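Local coordinates for transglutaminase-like enzymes, putative cysteine protease (Cytophaga hutchinsonii, PDB 3ISR), which is a putative cysteine protease of the transglutaminase-like superfamily, probably a hydrolase acting on peptide or amide bonds, whose substrate is not established, at residues B[49-54]-B[80-85]; B[55-60]-B[68-73]. All coordinates share one frame; numbering follows the deposited sequence.

Contact 1: B[49-54]-B[80-85]; sequences LIVTPP and FSMSYT
Ile50 and Ser83 form a hydrogen-bonded antiparallel pair, as do Thr52 and Ser81, and the strand axes run 169° to each other, 4.5 Å apart at closest approach. Four nearly straight bonds close the two rings; Ile50 N to Ser83 O spans 2.8 Å and Thr52 N to Ser81 O 2.7 Å. The non-hydrogen-bonded pairs that alternate with these, Leu49 with Tyr84 and Val51 with Met82, bring their side chains to the other face. There Leu49, with CG anti to its backbone N (chi1 -180°), lays CD1 obliquely across selenomethionine Met82, 3.8 Å from its CG, while the same methyl lies 4.1 Å from Tyr84 CB. Val51 offers CG2 to Met82 CG at 4.2 Å and CG1 to the Phe80 ring, branched and flexible apolar chains suiting this inner face. Beyond the strand's end, cis-Pro53 sets CD against Phe80 CB. The small polar Ser81 and Ser83 suit the opposite face, their hydroxyls bonding to Thr21 and His17. Residues 80-85 of strand 78-96 pair on their other edge with strand 12-24 by backbone bonds such as Met82 to Ile20, and their apolar face, with Phe80 and Met82 on Phe32, packs against strand 28-32 of a second sheet.

Contact 2: B[55-60]-B[68-73]; sequences IEIEEF and RFVRLK
Glu59 and Arg68 meet in a side-on salt bridge, two guanidinium nitrogens gripping both carboxylate oxygens. Arg68 NE reaches Glu59 OE2 at 2.9 Å in an almost straight bond lying in the guanidinium plane, although the oxygen is met from above the carboxylate plane; Arg68 NH2 reaches Glu59 OE1 at 3.1 Å on its syn side. Arg68 also binds Glu47 and the Ala36 carbonyl, so an alanine here would probably leave both carboxylates without their cationic mate and the end of Glu59 freer to turn. On the other face Glu58, long enough to reach the guanidinium, lies side by side with Arg71, with Glu58 OE1 3.1 Å from Arg71 NE and a weak bond to NH1.

Aromatic contacts centre on Phe60. With CG set between the backbone N and the carbonyl carbon (chi1 72°), its side chain turns toward 68-73 and the ring is sandwiched: Phe69 CB makes a CH-pi contact over one face, 3.7 Å from the centroid, and Arg71 CZ a cation-pi contact over the opposite one, at 4.4 Å. A long, flat-ended arginine can thus serve ring and carboxylate together, while its NH2 bonds to Leu109 O of the second subunit.

Apolar contacts gather around Ile57, whose branched chain fits CD1 3.8 Å from both Val70 CB and Leu72 CD2. The Ile55 and Leu72 side chains cross at about a right angle, Ile55 CG2 lying 3.9 Å from Leu72 CB.

Backbone bonds pair Glu58 with Arg71 and Phe60 with Phe69 in both directions. Before Glu58, a water links Glu56 O to Lys73 N. The arrangement is an antiparallel beta hairpin, with 58-60 as the outermost strand, within this chain, of a four-stranded sheet in the bacterial transglutaminase N-terminal domain.

From the N terminus, strand 43-52 supplies residues 49-54, and after the turn at Pro53 and Pro54 the chain enters 55-60. It turns back through 68-73, and contact 2 closes this short hairpin loop across seven residues. Strand 69-74 then leads to strand 78-96, where 80-85 returns to 49-54 and contact 1 closes the wider loop of 25 residues, so both segments of contact 2 fall within the loop that contact 1 closes. The contacts belong to different antiparallel sheets that face each other. Their centres are 11 Å apart, and apolar side chains bridge them: Phe80 CB lies 3.8 Å from Ile55 CD1, and Leu49 CD2 4.0 Å from Ile57 CD1.

Contact 1: B[49-54]-B[80-85]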
ATOM      1  N   LEU B  49      38.134  -2.029 -17.548  1.00 15.46           N
ATOM      2  CA  LEU B  49      36.814  -2.634 -17.737  1.00 16.01           C
ATOM      3  C   LEU B  49      36.840  -3.689 -18.850  1.00 16.27           C
ATOM      4  O   LEU B  49      37.127  -3.370 -20.006  1.00 16.57           O
ATOM      5  CB  LEU B  49      35.770  -1.550 -18.067  1.00 15.98           C
ATOM      6  CG  LEU B  49      34.332  -2.007 -18.294  1.00 16.55           C
ATOM      7  CD1 LEU B  49      33.670  -2.344 -16.955  1.00 18.47           C
ATOM      8  CD2 LEU B  49      33.559  -0.916 -19.016  1.00 18.97           C
ATOM      9  N   ILE B  50      36.561  -4.947 -18.496  1.00 16.25           N
ATOM     10  CA  ILE B  50      36.619  -6.065 -19.448  1.00 15.74           C
ATOM     11  C   ILE B  50      35.276  -6.769 -19.574  1.00 15.07           C
ATOM     12  O   ILE B  50      34.723  -7.232 -18.577  1.00 14.77           O
ATOM     13  CB  ILE B  50      37.678  -7.135 -19.028  1.00 15.99           C
ATOM     14  CG1 ILE B  50      39.063  -6.504 -18.791  1.00 17.27           C
ATOM     15  CG2 ILE B  50      37.740  -8.288 -20.047  1.00 16.44           C
ATOM     16  CD1 ILE B  50      39.593  -5.644 -19.948  1.00 19.03           C
ATOM     17  N   VAL B  51      34.770  -6.864 -20.800  1.00 14.64           N
ATOM     18  CA  VAL B  51      33.547  -7.622 -21.091  1.00 13.90           C
ATOM     19  C   VAL B  51      33.926  -8.958 -21.770  1.00 13.52           C
ATOM     20  O   VAL B  51      34.702  -8.975 -22.728  1.00 13.24           O
ATOM     21  CB  VAL B  51      32.559  -6.798 -21.965  1.00 14.18           C
ATOM     22  CG1 VAL B  51      31.284  -7.589 -22.242  1.00 14.04           C
ATOM     23  CG2 VAL B  51      32.192  -5.456 -21.276  1.00 15.14           C
ATOM     24  N   THR B  52      33.398 -10.070 -21.259  1.00 12.84           N
ATOM     25  CA  THR B  52      33.626 -11.391 -21.860  1.00 12.52           C
ATOM     26  C   THR B  52      32.313 -11.990 -22.350  1.00 12.77           C
ATOM     27  O   THR B  52      31.449 -12.266 -21.536  1.00 12.89           O
ATOM     28  CB  THR B  52      34.246 -12.368 -20.844  1.00 12.41           C
ATOM     29  OG1 THR B  52      35.468 -11.820 -20.346  1.00 10.74           O
ATOM     30  CG2 THR B  52      34.521 -13.745 -21.495  1.00 12.01           C
ATOM     31  N   PRO B  53      32.159 -12.206 -23.675  1.00 13.37           N
ATOM     32  CA  PRO B  53      33.048 -11.872 -24.793  1.00 14.33           C
ATOM     33  C   PRO B  53      33.005 -10.369 -25.039  1.00 14.78           C
ATOM     34  O   PRO B  53      32.173  -9.696 -24.433  1.00 15.19           O
ATOM     35  CB  PRO B  53      32.411 -12.622 -25.970  1.00 14.35           C
ATOM     36  CG  PRO B  53      30.958 -12.628 -25.649  1.00 13.90           C
ATOM     37  CD  PRO B  53      30.918 -12.845 -24.153  1.00 13.86           C
ATOM     38  N   PRO B  54      33.886  -9.833 -25.903  1.00 15.73           N
ATOM     39  CA  PRO B  54      33.840  -8.370 -26.052  1.00 16.38           C
ATOM     40  C   PRO B  54      32.491  -7.913 -26.605  1.00 16.52           C
ATOM     41  O   PRO B  54      32.083  -8.340 -27.678  1.00 17.34           O
ATOM     42  CB  PRO B  54      34.970  -8.062 -27.043  1.00 16.36           C
ATOM     43  CG  PRO B  54      35.775  -9.331 -27.170  1.00 16.75           C
ATOM     44  CD  PRO B  54      34.867 -10.462 -26.805  1.00 16.07           C
ATOM     45  N   PHE B  80      27.188 -13.348 -20.736  1.00 16.75           N
ATOM     46  CA  PHE B  80      28.389 -12.500 -20.770  1.00 16.71           C
ATOM     47  C   PHE B  80      28.830 -12.176 -19.349  1.00 16.69           C
ATOM     48  O   PHE B  80      28.038 -12.277 -18.424  1.00 16.65           O
ATOM     49  CB  PHE B  80      28.158 -11.210 -21.574  1.00 16.80           C
ATOM     50  CG  PHE B  80      27.281 -10.198 -20.864  1.00 16.66           C
ATOM     51  CD1 PHE B  80      27.850  -9.168 -20.114  1.00 16.47           C
ATOM     52  CD2 PHE B  80      25.896 -10.282 -20.945  1.00 16.13           C
ATOM     53  CE1 PHE B  80      27.057  -8.226 -19.458  1.00 16.53           C
ATOM     54  CE2 PHE B  80      25.082  -9.350 -20.273  1.00 16.89           C
ATOM     55  CZ  PHE B  80      25.673  -8.321 -19.532  1.00 16.34           C
ATOM     56  N   SER B  81      30.100 -11.815 -19.195  1.00 16.72           N
ATOM     57  CA  SER B  81      30.653 -11.359 -17.916  1.00 16.75           C
ATOM     58  C   SER B  81      31.280  -9.990 -18.092  1.00 16.30           C
ATOM     59  O   SER B  81      31.798  -9.664 -19.164  1.00 15.61           O
ATOM     60  CB  SER B  81      31.724 -12.321 -17.401  1.00 16.79           C
ATOM     61  OG  SER B  81      31.170 -13.601 -17.194  1.00 19.88           O
HETATM   62  N   MSE B  82      31.222  -9.187 -17.038  1.00 16.29           N
HETATM   63  CA  MSE B  82      31.834  -7.875 -17.045  1.00 16.13           C
HETATM   64  C   MSE B  82      32.683  -7.761 -15.803  1.00 16.25           C
HETATM   65  O   MSE B  82      32.217  -8.067 -14.706  1.00 16.54           O
HETATM   66  CB  MSE B  82      30.760  -6.786 -17.029  1.00 16.57           C
HETATM   67  CG  MSE B  82      31.351  -5.395 -17.114  1.00 17.97           C
HETATM   68 SE   MSE B  82      29.953  -4.044 -17.101  1.00 25.98          SE
HETATM   69  CE  MSE B  82      29.298  -4.347 -15.264  1.00 21.95           C
ATOM     70  N   SER B  83      33.923  -7.323 -15.971  1.00 16.34           N
ATOM     71  CA  SER B  83      34.858  -7.204 -14.859  1.00 16.47           C
ATOM     72  C   SER B  83      35.386  -5.777 -14.781  1.00 16.03           C
ATOM     73  O   SER B  83      35.819  -5.236 -15.796  1.00 16.66           O
ATOM     74  CB  SER B  83      36.021  -8.179 -15.072  1.00 16.24           C
ATOM     75  OG  SER B  83      37.033  -7.970 -14.106  1.00 16.97           O
ATOM     76  N   TYR B  84      35.339  -5.177 -13.588  1.00 15.40           N
ATOM     77  CA  TYR B  84      35.838  -3.816 -13.353  1.00 14.75           C
ATOM     78  C   TYR B  84      36.867  -3.834 -12.239  1.00 15.43           C
ATOM     79  O   TYR B  84      36.617  -4.401 -11.164  1.00 15.41           O
ATOM     80  CB  TYR B  84      34.684  -2.844 -12.994  1.00 14.76           C
ATOM     81  CG  TYR B  84      35.153  -1.440 -12.650  1.00 13.83           C
ATOM     82  CD1 TYR B  84      35.595  -0.570 -13.643  1.00 14.72           C
ATOM     83  CD2 TYR B  84      35.174  -0.989 -11.327  1.00 13.62           C
ATOM     84  CE1 TYR B  84      36.041   0.726 -13.335  1.00 13.63           C
ATOM     85  CE2 TYR B  84      35.621   0.294 -11.011  1.00 13.10           C
ATOM     86  CZ  TYR B  84      36.047   1.142 -12.021  1.00 13.56           C
ATOM     87  OH  TYR B  84      36.468   2.421 -11.731  1.00 14.22           O
ATOM     88  N   THR B  85      38.018  -3.205 -12.488  1.00 15.21           N
ATOM     89  CA  THR B  85      39.087  -3.115 -11.501  1.00 15.74           C
ATOM     90  C   THR B  85      39.670  -1.701 -11.493  1.00 15.85           C
ATOM     91  O   THR B  85      39.840  -1.094 -12.552  1.00 16.46           O
ATOM     92  CB  THR B  85      40.204  -4.155 -11.828  1.00 15.95           C
ATOM     93  OG1 THR B  85      39.618  -5.461 -11.901  1.00 16.34           O
ATOM     94  CG2 THR B  85      41.291  -4.159 -10.771  1.00 16.71           C
TER

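Contact 2: B[55-60]-B[68-73]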
ATOM      1  N   ILE B  55      31.773  -7.106 -25.843  1.00 16.94           N
ATOM      2  CA  ILE B  55      30.555  -6.470 -26.355  1.00 17.08           C
ATOM      3  C   ILE B  55      30.783  -4.967 -26.334  1.00 17.14           C
ATOM      4  O   ILE B  55      31.342  -4.441 -25.368  1.00 16.99           O
ATOM      5  CB  ILE B  55      29.293  -6.842 -25.527  1.00 17.18           C
ATOM      6  CG1 ILE B  55      28.949  -8.321 -25.694  1.00 17.34           C
ATOM      7  CG2 ILE B  55      28.088  -5.984 -25.945  1.00 16.60           C
ATOM      8  CD1 ILE B  55      28.128  -8.880 -24.550  1.00 18.31           C
ATOM      9  N   GLU B  56      30.367  -4.299 -27.408  1.00 17.34           N
ATOM     10  CA  GLU B  56      30.442  -2.846 -27.545  1.00 18.23           C
ATOM     11  C   GLU B  56      29.805  -2.189 -26.317  1.00 18.18           C
ATOM     12  O   GLU B  56      28.708  -2.565 -25.904  1.00 18.24           O
ATOM     13  CB  GLU B  56      29.714  -2.422 -28.835  1.00 18.39           C
ATOM     14  CG  GLU B  56      29.615  -0.908 -29.097  1.00 20.91           C
ATOM     15  CD  GLU B  56      28.932  -0.579 -30.432  1.00 23.42           C
ATOM     16  OE1 GLU B  56      29.349  -1.127 -31.477  1.00 24.83           O
ATOM     17  OE2 GLU B  56      27.985   0.235 -30.443  1.00 23.79           O
ATOM     18  N   ILE B  57      30.498  -1.221 -25.736  1.00 18.05           N
ATOM     19  CA  ILE B  57      30.046  -0.602 -24.489  1.00 18.49           C
ATOM     20  C   ILE B  57      30.273   0.914 -24.523  1.00 18.39           C
ATOM     21  O   ILE B  57      31.274   1.374 -25.058  1.00 18.61           O
ATOM     22  CB  ILE B  57      30.691  -1.312 -23.256  1.00 18.53           C
ATOM     23  CG1 ILE B  57      30.121  -0.778 -21.940  1.00 19.55           C
ATOM     24  CG2 ILE B  57      32.221  -1.228 -23.292  1.00 19.22           C
ATOM     25  CD1 ILE B  57      30.114  -1.811 -20.835  1.00 20.29           C
ATOM     26  N   GLU B  58      29.320   1.687 -23.993  1.00 18.23           N
ATOM     27  CA  GLU B  58      29.415   3.150 -23.980  1.00 18.26           C
ATOM     28  C   GLU B  58      29.199   3.692 -22.569  1.00 18.15           C
ATOM     29  O   GLU B  58      28.271   3.271 -21.873  1.00 16.91           O
ATOM     30  CB  GLU B  58      28.375   3.770 -24.934  1.00 18.42           C
ATOM     31  CG  GLU B  58      28.496   5.304 -25.093  1.00 20.80           C
ATOM     32  CD  GLU B  58      27.184   6.006 -25.483  1.00 23.40           C
ATOM     33  OE1 GLU B  58      26.158   5.333 -25.727  1.00 24.91           O
ATOM     34  OE2 GLU B  58      27.179   7.248 -25.541  1.00 24.37           O
ATOM     35  N   GLU B  59      30.067   4.618 -22.157  1.00 18.36           N
ATOM     36  CA  GLU B  59      29.912   5.323 -20.882  1.00 18.88           C
ATOM     37  C   GLU B  59      29.166   6.635 -21.089  1.00 18.83           C
ATOM     38  O   GLU B  59      29.432   7.351 -22.045  1.00 18.99           O
ATOM     39  CB  GLU B  59      31.266   5.616 -20.221  1.00 19.31           C
ATOM     40  CG  GLU B  59      31.106   6.340 -18.851  1.00 20.05           C
ATOM     41  CD  GLU B  59      32.425   6.760 -18.202  1.00 21.42           C
ATOM     42  OE1 GLU B  59      33.454   6.090 -18.452  1.00 20.01           O
ATOM     43  OE2 GLU B  59      32.420   7.744 -17.418  1.00 18.04           O
ATOM     44  N   PHE B  60      28.229   6.944 -20.195  1.00 18.51           N
ATOM     45  CA  PHE B  60      27.536   8.244 -20.209  1.00 17.92           C
ATOM     46  C   PHE B  60      27.192   8.680 -18.784  1.00 17.85           C
ATOM     47  O   PHE B  60      27.272   7.886 -17.845  1.00 17.76           O
ATOM     48  CB  PHE B  60      26.270   8.188 -21.077  1.00 17.57           C
ATOM     49  CG  PHE B  60      25.132   7.384 -20.463  1.00 18.17           C
ATOM     50  CD1 PHE B  60      25.073   5.995 -20.615  1.00 18.19           C
ATOM     51  CD2 PHE B  60      24.121   8.024 -19.743  1.00 18.23           C
ATOM     52  CE1 PHE B  60      24.027   5.255 -20.060  1.00 18.53           C
ATOM     53  CE2 PHE B  60      23.074   7.297 -19.177  1.00 18.20           C
ATOM     54  CZ  PHE B  60      23.020   5.915 -19.338  1.00 18.34           C
ATOM     55  N   ARG B  68      28.677   7.422 -13.191  1.00 16.51           N
ATOM     56  CA  ARG B  68      29.214   7.048 -14.482  1.00 16.73           C
ATOM     57  C   ARG B  68      28.494   5.792 -14.884  1.00 16.49           C
ATOM     58  O   ARG B  68      28.708   4.732 -14.288  1.00 17.01           O
ATOM     59  CB  ARG B  68      30.715   6.752 -14.379  1.00 16.21           C
ATOM     60  CG  ARG B  68      31.530   7.967 -13.979  1.00 15.96           C
ATOM     61  CD  ARG B  68      32.972   7.593 -13.666  1.00 14.43           C
ATOM     62  NE  ARG B  68      33.662   7.085 -14.847  1.00 13.75           N
ATOM     63  CZ  ARG B  68      34.807   6.396 -14.829  1.00 12.19           C
ATOM     64  NH1 ARG B  68      35.423   6.115 -13.686  1.00 10.98           N
ATOM     65  NH2 ARG B  68      35.351   5.995 -15.976  1.00 11.69           N
ATOM     66  N   PHE B  69      27.640   5.906 -15.891  1.00 16.59           N
ATOM     67  CA  PHE B  69      26.893   4.755 -16.376  1.00 16.56           C
ATOM     68  C   PHE B  69      27.588   4.140 -17.581  1.00 17.14           C
ATOM     69  O   PHE B  69      28.250   4.846 -18.330  1.00 17.66           O
ATOM     70  CB  PHE B  69      25.480   5.187 -16.761  1.00 16.35           C
ATOM     71  CG  PHE B  69      24.650   5.670 -15.596  1.00 15.34           C
ATOM     72  CD1 PHE B  69      24.210   4.772 -14.619  1.00 14.68           C
ATOM     73  CD2 PHE B  69      24.293   7.012 -15.489  1.00 15.36           C
ATOM     74  CE1 PHE B  69      23.425   5.197 -13.530  1.00 15.13           C
ATOM     75  CE2 PHE B  69      23.500   7.469 -14.419  1.00 17.26           C
ATOM     76  CZ  PHE B  69      23.058   6.551 -13.423  1.00 15.50           C
ATOM     77  N   VAL B  70      27.449   2.827 -17.760  1.00 17.31           N
ATOM     78  CA  VAL B  70      27.906   2.187 -18.994  1.00 17.26           C
ATOM     79  C   VAL B  70      26.788   1.324 -19.532  1.00 16.75           C
ATOM     80  O   VAL B  70      26.098   0.646 -18.768  1.00 17.15           O
ATOM     81  CB  VAL B  70      29.210   1.329 -18.822  1.00 18.06           C
ATOM     82  CG1 VAL B  70      30.419   2.219 -18.507  1.00 17.54           C
ATOM     83  CG2 VAL B  70      29.027   0.278 -17.757  1.00 17.60           C
ATOM     84  N   ARG B  71      26.603   1.340 -20.842  1.00 15.98           N
ATOM     85  CA  ARG B  71      25.524   0.561 -21.417  1.00 16.10           C
ATOM     86  C   ARG B  71      25.959  -0.287 -22.595  1.00 16.16           C
ATOM     87  O   ARG B  71      26.859   0.089 -23.356  1.00 15.70           O
ATOM     88  CB  ARG B  71      24.335   1.445 -21.798  1.00 15.70           C
ATOM     89  CG  ARG B  71      24.684   2.588 -22.701  1.00 16.66           C
ATOM     90  CD  ARG B  71      23.429   3.365 -23.137  1.00 16.00           C
ATOM     91  NE  ARG B  71      23.835   4.621 -23.749  1.00 18.02           N
ATOM     92  CZ  ARG B  71      23.009   5.616 -24.052  1.00 19.72           C
ATOM     93  NH1 ARG B  71      23.491   6.718 -24.605  1.00 18.91           N
ATOM     94  NH2 ARG B  71      21.704   5.506 -23.807  1.00 18.61           N
ATOM     95  N   LEU B  72      25.296  -1.431 -22.723  1.00 16.76           N
ATOM     96  CA  LEU B  72      25.553  -2.392 -23.782  1.00 17.10           C
ATOM     97  C   LEU B  72      24.275  -3.150 -24.051  1.00 17.46           C
ATOM     98  O   LEU B  72      23.370  -3.169 -23.206  1.00 17.43           O
ATOM     99  CB  LEU B  72      26.656  -3.379 -23.362  1.00 17.32           C
ATOM    100  CG  LEU B  72      26.483  -4.259 -22.119  1.00 17.77           C
ATOM    101  CD1 LEU B  72      25.542  -5.431 -22.377  1.00 16.10           C
ATOM    102  CD2 LEU B  72      27.868  -4.792 -21.715  1.00 19.02           C
ATOM    103  N   LYS B  73      24.192  -3.771 -25.224  1.00 17.22           N
ATOM    104  CA  LYS B  73      23.072  -4.650 -25.523  1.00 18.10           C
ATOM    105  C   LYS B  73      23.576  -6.079 -25.736  1.00 18.03           C
ATOM    106  O   LYS B  73      24.698  -6.283 -26.204  1.00 17.31           O
ATOM    107  CB  LYS B  73      22.247  -4.133 -26.715  1.00 18.42           C
ATOM    108  CG  LYS B  73      23.007  -3.968 -28.030  1.00 20.17           C
ATOM    109  CD  LYS B  73      22.126  -3.336 -29.118  1.00 22.39           C
ATOM    110  CE  LYS B  73      22.568  -3.826 -30.503  1.00 25.56           C
ATOM    111  NZ  LYS B  73      22.111  -2.952 -31.630  1.00 26.82           N
TER
HETATM  112  O   HOH W   1      26.402  -3.076 -26.997  1.00 11.35           O